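Local coordinates for protein alpha-1,3-glucanase (Paenibacillus glycanilyticus, PDB 6K0P) that probably hydrolyses alpha-1,3-glucan, as the catalytic domain of a glycoside hydrolase family 87 alpha-1,3-glucanase bound here to nigerose, at residues 352-357 against 383-388; 408-413 against 445-450; 413-418 against 463-468; 459-464 against 487-492. The protein carries 1 engineered substitution. One frame throughout, in Å; residues are numbered along the deposited sequence.

Interaction 1 (352-357 against 383-388). With ACY (acetic acid), chain K.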
# COMPACT_ATOMS: atom_id res chain seq x y z
N THR A 352 1.85 3.12 -1.93
CA THR A 352 3.01 2.34 -2.34
C THR A 352 3.20 2.43 -3.86
O THR A 352 2.30 2.85 -4.60
CB THR A 352 2.92 0.88 -1.88
OG1 THR A 352 1.83 0.23 -2.55
CG2 THR A 352 2.72 0.79 -0.37
N GLY A 353 4.40 2.06 -4.31
CA GLY A 353 4.76 2.20 -5.72
C GLY A 353 4.79 0.89 -6.47
O GLY A 353 5.15 0.83 -7.65
N ASP A 354 4.43 -0.18 -5.77
CA ASP A 354 4.22 -1.53 -6.32
C ASP A 354 3.35 -2.25 -5.30
O ASP A 354 2.78 -1.60 -4.41
CB ASP A 354 5.57 -2.20 -6.60
CG ASP A 354 5.51 -3.20 -7.75
OD1 ASP A 354 4.77 -4.21 -7.65
OD2 ASP A 354 6.21 -2.99 -8.76
N ASP A 355 3.21 -3.57 -5.42
CA ASP A 355 2.33 -4.35 -4.54
C ASP A 355 2.50 -3.89 -3.10
O ASP A 355 3.61 -3.90 -2.56
CB ASP A 355 2.70 -5.84 -4.62
CG ASP A 355 2.38 -6.48 -5.96
OD1 ASP A 355 1.42 -6.09 -6.65
OD2 ASP A 355 3.12 -7.43 -6.31
N SER A 356 1.40 -3.49 -2.45
CA SER A 356 1.56 -2.93 -1.11
C SER A 356 2.01 -3.99 -0.12
O SER A 356 2.99 -3.80 0.62
CB SER A 356 0.26 -2.29 -0.62
OG SER A 356 -0.12 -1.20 -1.46
N PHE A 357 1.31 -5.13 -0.09
CA PHE A 357 1.68 -6.28 0.74
C PHE A 357 1.73 -7.47 -0.19
O PHE A 357 0.75 -7.77 -0.88
CB PHE A 357 0.62 -6.51 1.83
CG PHE A 357 0.51 -5.38 2.81
CD1 PHE A 357 1.42 -5.24 3.85
CD2 PHE A 357 -0.51 -4.46 2.69
CE1 PHE A 357 1.31 -4.20 4.76
CE2 PHE A 357 -0.62 -3.41 3.59
CZ PHE A 357 0.29 -3.28 4.62
N VAL A 383 -2.87 2.65 -4.29
CA VAL A 383 -1.74 1.86 -4.78
C VAL A 383 -1.32 2.46 -6.11
O VAL A 383 -2.07 2.41 -7.09
CB VAL A 383 -2.11 0.39 -4.93
CG1 VAL A 383 -0.85 -0.42 -5.18
CG2 VAL A 383 -2.83 -0.12 -3.68
N ARG A 384 -0.12 3.03 -6.16
CA ARG A 384 0.26 3.85 -7.30
C ARG A 384 0.70 3.02 -8.51
O ARG A 384 0.81 3.57 -9.61
CB ARG A 384 1.32 4.87 -6.88
CG ARG A 384 0.83 5.75 -5.73
CD ARG A 384 1.73 6.95 -5.52
NE ARG A 384 2.97 6.61 -4.83
CZ ARG A 384 3.87 7.52 -4.48
NH1 ARG A 384 3.68 8.79 -4.79
NH2 ARG A 384 4.97 7.15 -3.83
N ARG A 385 0.95 1.73 -8.32
CA ARG A 385 1.22 0.79 -9.39
C ARG A 385 1.08 -0.60 -8.79
O ARG A 385 1.43 -0.79 -7.62
CB ARG A 385 2.64 0.99 -9.94
CG ARG A 385 3.06 -0.06 -10.95
CD ARG A 385 4.51 0.11 -11.32
NE ARG A 385 4.95 -0.99 -12.17
CZ ARG A 385 6.00 -0.91 -12.98
NH1 ARG A 385 6.70 0.22 -13.03
NH2 ARG A 385 6.33 -1.95 -13.74
N ALA A 386 0.56 -1.55 -9.57
CA ALA A 386 0.39 -2.94 -9.14
C ALA A 386 -0.72 -3.08 -8.10
O ALA A 386 -1.64 -2.25 -8.06
CB ALA A 386 1.72 -3.59 -8.74
N ALA A 387 -0.70 -4.14 -7.28
CA ALA A 387 -1.89 -4.51 -6.53
C ALA A 387 -1.80 -4.09 -5.07
O ALA A 387 -0.72 -3.88 -4.52
CB ALA A 387 -2.13 -6.03 -6.62
N ALA A 388 -2.97 -3.98 -4.42
CA ALA A 388 -2.98 -3.78 -2.98
C ALA A 388 -2.40 -4.98 -2.25
O ALA A 388 -1.61 -4.84 -1.31
CB ALA A 388 -4.41 -3.46 -2.50
C ACY K . 3.73 -4.27 -12.73
O ACY K . 4.91 -4.48 -13.19
OXT ACY K . 3.32 -3.22 -12.26
CH3 ACY K . 2.82 -5.49 -12.84
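Beside a glycan pocket, D354 and D355 press the turn 352-357 against A386 and A387. The side chain of D354 comes to about 6 Å from a bound alpha-D-glucopyranose, and its OD2 forms a salt bridge with R280, a residue of a glycan pocket. A386 CB touches one oxygen of each carboxylate, D354 OD1 and D355 OD1, both at 3.3 Å. D355 CG stands beside its own backbone N (chi1 -68°), and from there D355 OD1 accepts the backbone N of A387 at 2.9 Å, a fairly straight bond (162°) that meets the oxygen nearly along its C-O bond, while D355 OD2 is held by the hydroxyl of Y392. D354 OD1 takes the N-H of D355 through its anti lone pair at 2.8 Å, which fixes the carboxylate to its own turn.

Both segments lie mostly in loops that follow strands 343-350 and 374-383, in consecutive coils of a parallel beta-helix. Backbone bonds join them from R384 N to T352 O, from S356 N to A387 O (3.0 Å) and from F357 N to A388 O. Within the first turn, T352 OG1 donates to D354 O at 2.8 Å.

R385 crosses D354 obliquely. Its NE lies 4.1 Å from D354 OD2, beyond a salt bridge, with no N-H pointing at that oxygen. The extended R385 chain instead gives NE and NH2 to a bound acetic acid molecule, probably from the crystallisation liquor, with NE to OXT at 2.8 Å. R385 NH1 bonds to G118 O and L120 O, and R384 NH2 to T328 O.

Interaction 2 (408-413 against 445-450). With GLC (alpha-D-glucopyranose), chain C; GLC (alpha-D-glucopyranose), chain B.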
# COMPACT_ATOMS: atom_id res chain seq x y z
N LEU A 408 -4.20 2.28 -9.10
CA LEU A 408 -4.05 2.99 -10.36
C LEU A 408 -4.02 2.07 -11.58
O LEU A 408 -4.52 2.46 -12.64
CB LEU A 408 -2.83 3.90 -10.35
CG LEU A 408 -2.92 5.09 -9.40
CD1 LEU A 408 -1.77 6.05 -9.67
CD2 LEU A 408 -4.27 5.82 -9.52
N THR A 409 -3.41 0.87 -11.48
CA THR A 409 -3.12 0.08 -12.67
C THR A 409 -3.45 -1.41 -12.59
O THR A 409 -3.22 -2.11 -13.58
CB THR A 409 -1.64 0.18 -13.08
OG1 THR A 409 -0.84 -0.45 -12.06
CG2 THR A 409 -1.20 1.62 -13.27
N TYR A 410 -3.95 -1.93 -11.47
CA TYR A 410 -3.91 -3.39 -11.32
C TYR A 410 -4.95 -3.83 -10.29
O TYR A 410 -5.67 -2.99 -9.74
CB TYR A 410 -2.46 -3.73 -10.92
CG TYR A 410 -1.83 -4.95 -11.58
CD1 TYR A 410 -1.91 -5.12 -12.95
CD2 TYR A 410 -1.20 -5.94 -10.83
CE1 TYR A 410 -1.34 -6.21 -13.57
CE2 TYR A 410 -0.62 -7.04 -11.45
CZ TYR A 410 -0.70 -7.17 -12.81
OH TYR A 410 -0.12 -8.28 -13.40
N PRO A 411 -5.09 -5.14 -10.01
CA PRO A 411 -6.15 -5.61 -9.11
C PRO A 411 -6.00 -5.12 -7.68
O PRO A 411 -4.92 -4.70 -7.23
CB PRO A 411 -5.96 -7.13 -9.14
CG PRO A 411 -5.38 -7.41 -10.46
CD PRO A 411 -4.45 -6.26 -10.71
N GLY A 412 -7.11 -5.22 -6.95
CA GLY A 412 -7.03 -5.19 -5.50
C GLY A 412 -6.22 -6.36 -4.96
O GLY A 412 -5.40 -6.18 -4.06
N ILE A 413 -6.46 -7.57 -5.48
CA ILE A 413 -5.75 -8.78 -5.08
C ILE A 413 -5.31 -9.53 -6.32
O ILE A 413 -6.15 -9.90 -7.15
CB ILE A 413 -6.61 -9.70 -4.18
CG1 ILE A 413 -7.17 -8.92 -2.98
CG2 ILE A 413 -5.77 -10.89 -3.72
CD1 ILE A 413 -8.05 -9.77 -2.09
N ASP A 445 -5.67 -0.55 -15.77
CA ASP A 445 -5.09 -0.88 -17.07
C ASP A 445 -3.59 -1.10 -16.95
O ASP A 445 -2.89 -0.32 -16.29
CB ASP A 445 -5.25 0.30 -18.05
CG ASP A 445 -6.69 0.59 -18.40
OD1 ASP A 445 -7.48 -0.36 -18.55
OD2 ASP A 445 -7.02 1.78 -18.55
N PHE A 446 -3.08 -2.12 -17.64
CA PHE A 446 -1.64 -2.37 -17.69
C PHE A 446 -1.36 -3.31 -18.86
O PHE A 446 -2.27 -3.95 -19.40
CB PHE A 446 -1.12 -2.94 -16.36
CG PHE A 446 0.31 -2.57 -16.05
CD1 PHE A 446 0.64 -1.26 -15.72
CD2 PHE A 446 1.32 -3.52 -16.08
CE1 PHE A 446 1.95 -0.91 -15.42
CE2 PHE A 446 2.64 -3.17 -15.78
CZ PHE A 446 2.95 -1.86 -15.45
N TRP A 447 -0.07 -3.40 -19.24
CA TRP A 447 0.37 -4.21 -20.37
C TRP A 447 -0.29 -3.77 -21.67
O TRP A 447 -0.78 -2.64 -21.78
CB TRP A 447 0.14 -5.71 -20.10
CG TRP A 447 0.71 -6.20 -18.78
CD1 TRP A 447 0.01 -6.70 -17.71
CD2 TRP A 447 2.09 -6.25 -18.40
NE1 TRP A 447 0.87 -7.04 -16.69
CE2 TRP A 447 2.15 -6.78 -17.09
CE3 TRP A 447 3.28 -5.89 -19.04
CZ2 TRP A 447 3.36 -6.95 -16.42
CZ3 TRP A 447 4.48 -6.06 -18.37
CH2 TRP A 447 4.51 -6.59 -17.07
N THR A 448 -0.31 -4.66 -22.68
CA THR A 448 -0.91 -4.37 -23.97
C THR A 448 -1.87 -5.49 -24.33
O THR A 448 -1.74 -6.62 -23.85
CB THR A 448 0.15 -4.21 -25.08
OG1 THR A 448 0.93 -5.41 -25.19
CG2 THR A 448 1.06 -3.03 -24.77
N SER A 449 -2.83 -5.18 -25.21
CA SER A 449 -3.88 -6.10 -25.61
C SER A 449 -4.01 -6.17 -27.13
O SER A 449 -5.11 -6.15 -27.68
CB SER A 449 -5.21 -5.71 -24.98
OG SER A 449 -5.56 -4.38 -25.36
N VAL A 450 -2.87 -6.25 -27.82
CA VAL A 450 -2.90 -6.34 -29.28
C VAL A 450 -3.56 -7.66 -29.68
O VAL A 450 -3.15 -8.73 -29.21
CB VAL A 450 -1.49 -6.23 -29.86
CG1 VAL A 450 -1.52 -6.42 -31.37
CG2 VAL A 450 -0.86 -4.89 -29.51
C1 GLC C . 1.73 -9.82 -20.95
C2 GLC C . 3.00 -9.64 -20.17
C3 GLC C . 3.16 -10.64 -19.06
C4 GLC C . 1.90 -10.64 -18.24
C5 GLC C . 0.77 -11.04 -19.16
C6 GLC C . -0.54 -11.03 -18.41
O1 GLC C . 1.89 -10.87 -21.70
O2 GLC C . 4.12 -9.67 -21.03
O3 GLC C . 4.09 -10.05 -18.19
O4 GLC C . 1.98 -11.56 -17.15
O5 GLC C . 0.63 -10.09 -20.17
O6 GLC C . -1.66 -11.22 -19.22
C1 GLC B . 5.05 -11.03 -17.71
C2 GLC B . 5.98 -10.32 -16.74
C3 GLC B . 6.99 -9.48 -17.49
C4 GLC B . 7.70 -10.32 -18.55
C5 GLC B . 6.70 -11.07 -19.43
C6 GLC B . 7.42 -12.04 -20.35
O2 GLC B . 5.23 -9.51 -15.85
O3 GLC B . 7.93 -8.95 -16.58
O4 GLC B . 8.51 -9.49 -19.36
O5 GLC B . 5.79 -11.81 -18.64
O6 GLC B . 6.48 -12.76 -21.11
O HOH W 1 -5.52 2.28 -15.12
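The W447 indole, whose edge faces the hydroxyl of Y410, is held between a phenylalanine and a sugar. F446 CD2 rides 3.4 Å above one indole face, offset toward the rim. Over the opposite face, likewise toward the rim, lies O3 of the chain C glucose, the glycosidic oxygen of the bound nigerose, 3.6 Å above the plane. O2 of the chain B glucose approaches obliquely, 3.2 Å from W447 CZ2, and Y410 OH lies in the indole plane, 3.7 Å from W447 NE1. W447 is thus one wall of the glycan pocket, with both glucose units against it. Its CG is anti to the carbonyl carbon and beside the backbone N (chi1 -52°), the side from which the chain arrives from F446.

The Y410 and F446 rings meet obliquely, planes 70° apart, with Y410 CD1 near CB of F446. T409 CB touches F446 CD1 at 3.8 Å. No direct hydrogen bond joins the segments: T409 O and D445 O, two acceptors, come within 3.3 Å. A water bridges the gap instead, donating to L408 O at 2.7 Å and accepting from D445 N at 2.9 Å.

The contact lies where strand 437-446 runs antiparallel to strand 409-416. Strand 460-462 pairs with 437-446 as well and brings F462 against F446, P411 and the Y410 ring, which also meets W466 of strand 465-469.

Interaction 3 (413-418 against 463-468). With GLC (alpha-D-glucopyranose), chain B; GLC (alpha-D-glucopyranose), chain C.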
# COMPACT_ATOMS: atom_id res chain seq x y z
N ILE A 413 -6.46 -7.57 -5.48
CA ILE A 413 -5.75 -8.78 -5.08
C ILE A 413 -5.31 -9.53 -6.32
O ILE A 413 -6.15 -9.90 -7.15
CB ILE A 413 -6.61 -9.70 -4.18
CG1 ILE A 413 -7.17 -8.92 -2.98
CG2 ILE A 413 -5.77 -10.89 -3.72
CD1 ILE A 413 -8.05 -9.77 -2.09
N THR A 414 -4.01 -9.75 -6.45
CA THR A 414 -3.44 -10.61 -7.49
C THR A 414 -3.14 -11.96 -6.88
O THR A 414 -2.46 -12.04 -5.84
CB THR A 414 -2.15 -10.00 -8.04
OG1 THR A 414 -2.46 -8.82 -8.78
CG2 THR A 414 -1.42 -10.99 -8.96
N ILE A 415 -3.63 -13.03 -7.51
CA ILE A 415 -3.36 -14.41 -7.11
C ILE A 415 -2.79 -15.07 -8.35
O ILE A 415 -3.52 -15.32 -9.31
CB ILE A 415 -4.64 -15.12 -6.64
CG1 ILE A 415 -5.27 -14.35 -5.47
CG2 ILE A 415 -4.36 -16.56 -6.22
CD1 ILE A 415 -6.66 -14.84 -5.05
N SER A 416 -1.48 -15.32 -8.36
CA SER A 416 -0.78 -15.63 -9.61
C SER A 416 0.20 -16.78 -9.44
O SER A 416 0.99 -16.80 -8.49
CB SER A 416 0.01 -14.41 -10.09
OG SER A 416 0.86 -14.76 -11.17
N SER A 417 0.18 -17.72 -10.39
CA SER A 417 1.17 -18.77 -10.44
C SER A 417 2.22 -18.55 -11.54
O SER A 417 2.85 -19.51 -11.99
CB SER A 417 0.51 -20.15 -10.54
OG SER A 417 -0.04 -20.40 -11.83
N TYR A 418 2.43 -17.31 -11.96
CA TYR A 418 3.49 -17.02 -12.92
C TYR A 418 4.84 -16.98 -12.21
O TYR A 418 4.97 -16.42 -11.12
CB TYR A 418 3.21 -15.70 -13.65
CG TYR A 418 4.23 -15.42 -14.73
CD1 TYR A 418 4.47 -16.34 -15.74
CD2 TYR A 418 4.97 -14.25 -14.71
CE1 TYR A 418 5.42 -16.09 -16.72
CE2 TYR A 418 5.92 -13.99 -15.68
CZ TYR A 418 6.14 -14.92 -16.68
OH TYR A 418 7.09 -14.66 -17.64
N GLY A 463 -9.44 -6.94 -13.17
CA GLY A 463 -10.52 -6.97 -12.21
C GLY A 463 -10.03 -6.72 -10.80
O GLY A 463 -8.83 -6.61 -10.53
N ALA A 464 -10.99 -6.63 -9.88
CA ALA A 464 -10.66 -6.42 -8.47
C ALA A 464 -9.83 -7.56 -7.92
O ALA A 464 -8.91 -7.33 -7.11
CB ALA A 464 -11.94 -6.26 -7.65
N ILE A 465 -10.14 -8.79 -8.31
CA ILE A 465 -9.32 -9.96 -7.99
C ILE A 465 -8.98 -10.65 -9.30
O ILE A 465 -9.88 -10.96 -10.10
CB ILE A 465 -10.03 -10.94 -7.04
CG1 ILE A 465 -10.45 -10.22 -5.75
CG2 ILE A 465 -9.10 -12.13 -6.71
CD1 ILE A 465 -11.12 -11.13 -4.72
N TRP A 466 -7.69 -10.87 -9.52
CA TRP A 466 -7.19 -11.55 -10.71
C TRP A 466 -6.64 -12.90 -10.27
O TRP A 466 -5.72 -12.97 -9.45
CB TRP A 466 -6.08 -10.71 -11.34
CG TRP A 466 -5.49 -11.21 -12.63
CD1 TRP A 466 -6.11 -11.93 -13.62
CD2 TRP A 466 -4.15 -10.99 -13.08
NE1 TRP A 466 -5.23 -12.17 -14.65
CE2 TRP A 466 -4.02 -11.60 -14.34
CE3 TRP A 466 -3.05 -10.32 -12.53
CZ2 TRP A 466 -2.82 -11.57 -15.06
CZ3 TRP A 466 -1.86 -10.29 -13.24
CH2 TRP A 466 -1.75 -10.91 -14.49
N ILE A 467 -7.23 -13.97 -10.80
CA ILE A 467 -6.78 -15.33 -10.56
C ILE A 467 -6.09 -15.77 -11.85
O ILE A 467 -6.76 -16.04 -12.85
CB ILE A 467 -7.94 -16.27 -10.21
CG1 ILE A 467 -8.76 -15.73 -9.02
CG2 ILE A 467 -7.39 -17.66 -9.89
CD1 ILE A 467 -9.95 -14.83 -9.42
N TYR A 468 -4.76 -15.81 -11.83
CA TYR A 468 -3.95 -15.99 -13.03
C TYR A 468 -3.15 -17.28 -12.91
O TYR A 468 -2.21 -17.36 -12.10
CB TYR A 468 -3.00 -14.81 -13.22
CG TYR A 468 -2.14 -14.84 -14.47
CD1 TYR A 468 -2.68 -15.14 -15.71
CD2 TYR A 468 -0.78 -14.53 -14.40
CE1 TYR A 468 -1.89 -15.14 -16.86
CE2 TYR A 468 0.01 -14.53 -15.54
CZ TYR A 468 -0.55 -14.84 -16.77
OH TYR A 468 0.23 -14.84 -17.91
C1 GLC B . 5.05 -11.03 -17.71
C2 GLC B . 5.98 -10.32 -16.74
C3 GLC B . 6.99 -9.48 -17.49
C4 GLC B . 7.70 -10.32 -18.55
C5 GLC B . 6.70 -11.07 -19.43
C6 GLC B . 7.42 -12.04 -20.35
O2 GLC B . 5.23 -9.51 -15.85
O3 GLC B . 7.93 -8.95 -16.58
O4 GLC B . 8.51 -9.49 -19.36
O5 GLC B . 5.79 -11.81 -18.64
O6 GLC B . 6.48 -12.76 -21.11
C1 GLC C . 1.73 -9.82 -20.95
C2 GLC C . 3.00 -9.64 -20.17
C3 GLC C . 3.16 -10.64 -19.06
C4 GLC C . 1.90 -10.64 -18.24
C5 GLC C . 0.77 -11.04 -19.16
C6 GLC C . -0.54 -11.03 -18.41
O1 GLC C . 1.89 -10.87 -21.70
O2 GLC C . 4.12 -9.67 -21.03
O3 GLC C . 4.09 -10.05 -18.19
O4 GLC C . 1.98 -11.56 -17.15
O5 GLC C . 0.63 -10.09 -20.17
O6 GLC C . -1.66 -11.22 -19.22
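I413-S416 and I465-Y468 are neighbouring parallel strands in adjacent coils of the beta-helix, with axes 4.8 Å apart and directions only 6° from parallel. Five backbone hydrogen bonds zip them together: I413 N to A464 O, W466 N to I413 O, I415 N to W466 O (2.9 Å), Y468 N to I415 O (N-H...O angle 173°) and S417 N to Y468 O. CA-H...O contacts from I465, I467 and S416 run alongside.

Apolar packing fills the face carrying the isoleucines. I415 CD1 meets I465 CG2 at 4.0 Å, and CB of I413 lies against CG1 of I465; I477 and I479 of strand 475-485 pack on this layer.

The other face carries T414, S416, W466 and Y468. T414 and W466 lie side by side, pointing the same way, with T414 CG2 4.0 Å from W466 CE3. W466 CZ2 sits 3.4 Å above one face of the Y468 ring, toward its rim, and W466 NE1 is engaged by Q495 OE1. In the loop after the strand, Y418 CB touches Y468 CE2. Y418 CG is anti to the backbone N (chi1 -176°), and beyond it the ring leads away from Y468 to the chain B glucose.

These tyrosines belong to the glycan pocket, and their contacts with the nigerose are loose. Y468 OH lies 3.8 Å from O4 of the chain C glucose, and Y418 OH 3.3 Å from O5 of the chain B glucose.

At the end of the first strand, S416 OG accepts the backbone N of Y418 in an ST turn, and the same OG lies at the edge of the Y468 ring, 3.6 Å from CD2.

Interaction 4 (459-464 against 487-492). With GLC (alpha-D-glucopyranose), chain C.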
# COMPACT_ATOMS: atom_id res chain seq x y z
N TYR A 459 -4.86 -1.49 -23.52
CA TYR A 459 -4.26 -2.21 -22.42
C TYR A 459 -4.98 -3.52 -22.16
O TYR A 459 -6.09 -3.77 -22.66
CB TYR A 459 -4.36 -1.38 -21.14
CG TYR A 459 -3.78 0.00 -21.19
CD1 TYR A 459 -2.41 0.20 -21.04
CD2 TYR A 459 -4.60 1.12 -21.34
CE1 TYR A 459 -1.87 1.48 -21.06
CE2 TYR A 459 -4.06 2.40 -21.36
CZ TYR A 459 -2.70 2.57 -21.21
OH TYR A 459 -2.16 3.84 -21.22
N GLN A 460 -4.34 -4.36 -21.36
CA GLN A 460 -5.08 -5.38 -20.64
C GLN A 460 -5.81 -4.72 -19.47
O GLN A 460 -5.39 -3.67 -18.97
CB GLN A 460 -4.15 -6.50 -20.17
CG GLN A 460 -3.71 -7.41 -21.32
CD GLN A 460 -2.69 -8.42 -20.89
OE1 GLN A 460 -2.85 -9.06 -19.85
NE2 GLN A 460 -1.61 -8.57 -21.66
N ASN A 461 -6.92 -5.33 -19.06
CA ASN A 461 -7.86 -4.69 -18.15
C ASN A 461 -8.08 -5.61 -16.96
O ASN A 461 -8.43 -6.78 -17.14
CB ASN A 461 -9.19 -4.43 -18.87
CG ASN A 461 -8.99 -3.73 -20.21
OD1 ASN A 461 -9.46 -4.20 -21.24
ND2 ASN A 461 -8.27 -2.61 -20.19
N PHE A 462 -7.87 -5.09 -15.75
CA PHE A 462 -7.74 -5.93 -14.57
C PHE A 462 -8.93 -5.79 -13.63
O PHE A 462 -9.37 -4.68 -13.34
CB PHE A 462 -6.39 -5.69 -13.90
CG PHE A 462 -5.29 -6.21 -14.73
CD1 PHE A 462 -4.93 -7.55 -14.63
CD2 PHE A 462 -4.71 -5.43 -15.72
CE1 PHE A 462 -3.96 -8.08 -15.47
CE2 PHE A 462 -3.74 -5.95 -16.55
CZ PHE A 462 -3.37 -7.28 -16.44
N GLY A 463 -9.44 -6.94 -13.17
CA GLY A 463 -10.52 -6.97 -12.21
C GLY A 463 -10.03 -6.72 -10.80
O GLY A 463 -8.83 -6.61 -10.53
N ALA A 464 -10.99 -6.63 -9.88
CA ALA A 464 -10.66 -6.42 -8.47
C ALA A 464 -9.83 -7.56 -7.92
O ALA A 464 -8.91 -7.33 -7.11
CB ALA A 464 -11.94 -6.26 -7.65
N PRO A 487 -15.70 -1.84 -8.74
CA PRO A 487 -14.42 -2.13 -9.38
C PRO A 487 -14.36 -1.43 -10.73
O PRO A 487 -15.39 -1.21 -11.37
CB PRO A 487 -14.45 -3.65 -9.56
CG PRO A 487 -15.90 -3.97 -9.73
CD PRO A 487 -16.62 -2.99 -8.82
N VAL A 488 -13.14 -1.09 -11.16
CA VAL A 488 -12.97 -0.35 -12.41
C VAL A 488 -13.66 -1.07 -13.56
O VAL A 488 -14.37 -0.46 -14.37
CB VAL A 488 -11.48 -0.08 -12.69
CG1 VAL A 488 -11.31 0.68 -14.01
CG2 VAL A 488 -10.87 0.70 -11.54
N TYR A 489 -13.48 -2.39 -13.65
CA TYR A 489 -13.98 -3.19 -14.76
C TYR A 489 -14.78 -4.41 -14.32
O TYR A 489 -15.91 -4.61 -14.78
CB TYR A 489 -12.81 -3.66 -15.62
CG TYR A 489 -12.05 -2.56 -16.32
CD1 TYR A 489 -12.70 -1.68 -17.17
CD2 TYR A 489 -10.68 -2.43 -16.16
CE1 TYR A 489 -12.00 -0.68 -17.83
CE2 TYR A 489 -9.97 -1.44 -16.81
CZ TYR A 489 -10.64 -0.57 -17.65
OH TYR A 489 -9.94 0.42 -18.30
N PHE A 490 -14.20 -5.25 -13.46
CA PHE A 490 -14.77 -6.56 -13.15
C PHE A 490 -14.56 -6.88 -11.67
O PHE A 490 -13.64 -6.38 -11.04
CB PHE A 490 -14.13 -7.72 -13.96
CG PHE A 490 -13.60 -7.32 -15.31
CD1 PHE A 490 -14.47 -7.09 -16.37
CD2 PHE A 490 -12.24 -7.21 -15.54
CE1 PHE A 490 -13.98 -6.73 -17.62
CE2 PHE A 490 -11.74 -6.85 -16.79
CZ PHE A 490 -12.62 -6.61 -17.83
N GLY A 491 -15.40 -7.77 -11.15
CA GLY A 491 -15.20 -8.27 -9.80
C GLY A 491 -14.11 -9.32 -9.75
O GLY A 491 -13.08 -9.13 -9.09
N LEU A 492 -14.32 -10.44 -10.44
CA LEU A 492 -13.38 -11.56 -10.44
C LEU A 492 -12.97 -11.83 -11.88
O LEU A 492 -13.82 -11.90 -12.77
CB LEU A 492 -14.05 -12.81 -9.86
CG LEU A 492 -14.72 -12.62 -8.49
CD1 LEU A 492 -15.55 -13.85 -8.09
CD2 LEU A 492 -13.65 -12.31 -7.45
C1 GLC C . 1.73 -9.82 -20.95
C2 GLC C . 3.00 -9.64 -20.17
C3 GLC C . 3.16 -10.64 -19.06
C4 GLC C . 1.90 -10.64 -18.24
C5 GLC C . 0.77 -11.04 -19.16
C6 GLC C . -0.54 -11.03 -18.41
O1 GLC C . 1.89 -10.87 -21.70
O2 GLC C . 4.12 -9.67 -21.03
O3 GLC C . 4.09 -10.05 -18.19
O4 GLC C . 1.98 -11.56 -17.15
O5 GLC C . 0.63 -10.09 -20.17
O6 GLC C . -1.66 -11.22 -19.22
O HOH W 2 -11.66 -3.90 -12.04
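N461 lays its CB over one face of the Y489 ring, 4.0 Å from the centroid and 29° off the normal, a CH-pi contact. The opposite face is taken by V488 CG1, which sits over the ring centre, and F462 O lies in plane at the ring edge. The polar ends of the pair share a partner outside the two segments, since N461 ND2 and Y489 OH both bond to D445 OD1.

The F490 ring comes in edge-on, its CE2 3.3 Å from N461 O. Y489 CB lies over the centre of one face of that ring, 3.4 Å above it. One direct hydrogen bond joins the backbones: A464 N to F490 O at 2.9 Å, the donor tilted 30° from the carbonyl plane. A water adds a second link, accepting from Y489 N at 2.9 Å and lying 2.7 Å from F462 O, to which it may donate.

Q460, extended beyond CG, turns away from this packing toward the glycan pocket. Q460 OE1 accepts from O6 of the chain C glucose at 2.5 Å, while Q460 NE2 donates to the ring oxygen O5 of the same glucose at 3.1 Å; E529 and Q495 bind the same glycan.

Strand 460-462 is antiparallel to 437-446. The second segment turns a corner at G491 and runs on as strand 490-496, parallel to 465-469, while A464 and L492 both pack on I484 of strand 475-485.

From the N terminus, interaction 1 comes first, closing the excursion through strand 374-383 before interaction 2 begins. The two meet where V383 O and A386 N reach L408 N and T409 OG1, both probable hydrogen bonds. Interactions 2 and 3 cross: both start on strand 409-416 and share I413, but 408-413 pairs with 445-450 and 413-418 with the later 463-468. Interaction 4 opens on 459-464, sharing G463 and A464 with interaction 3, and closes the loop through strand 475-485. Consecutive coils of the beta-helix are thereby tied together, while interactions 2, 3 and 4 all bring residues to the same bound nigerose.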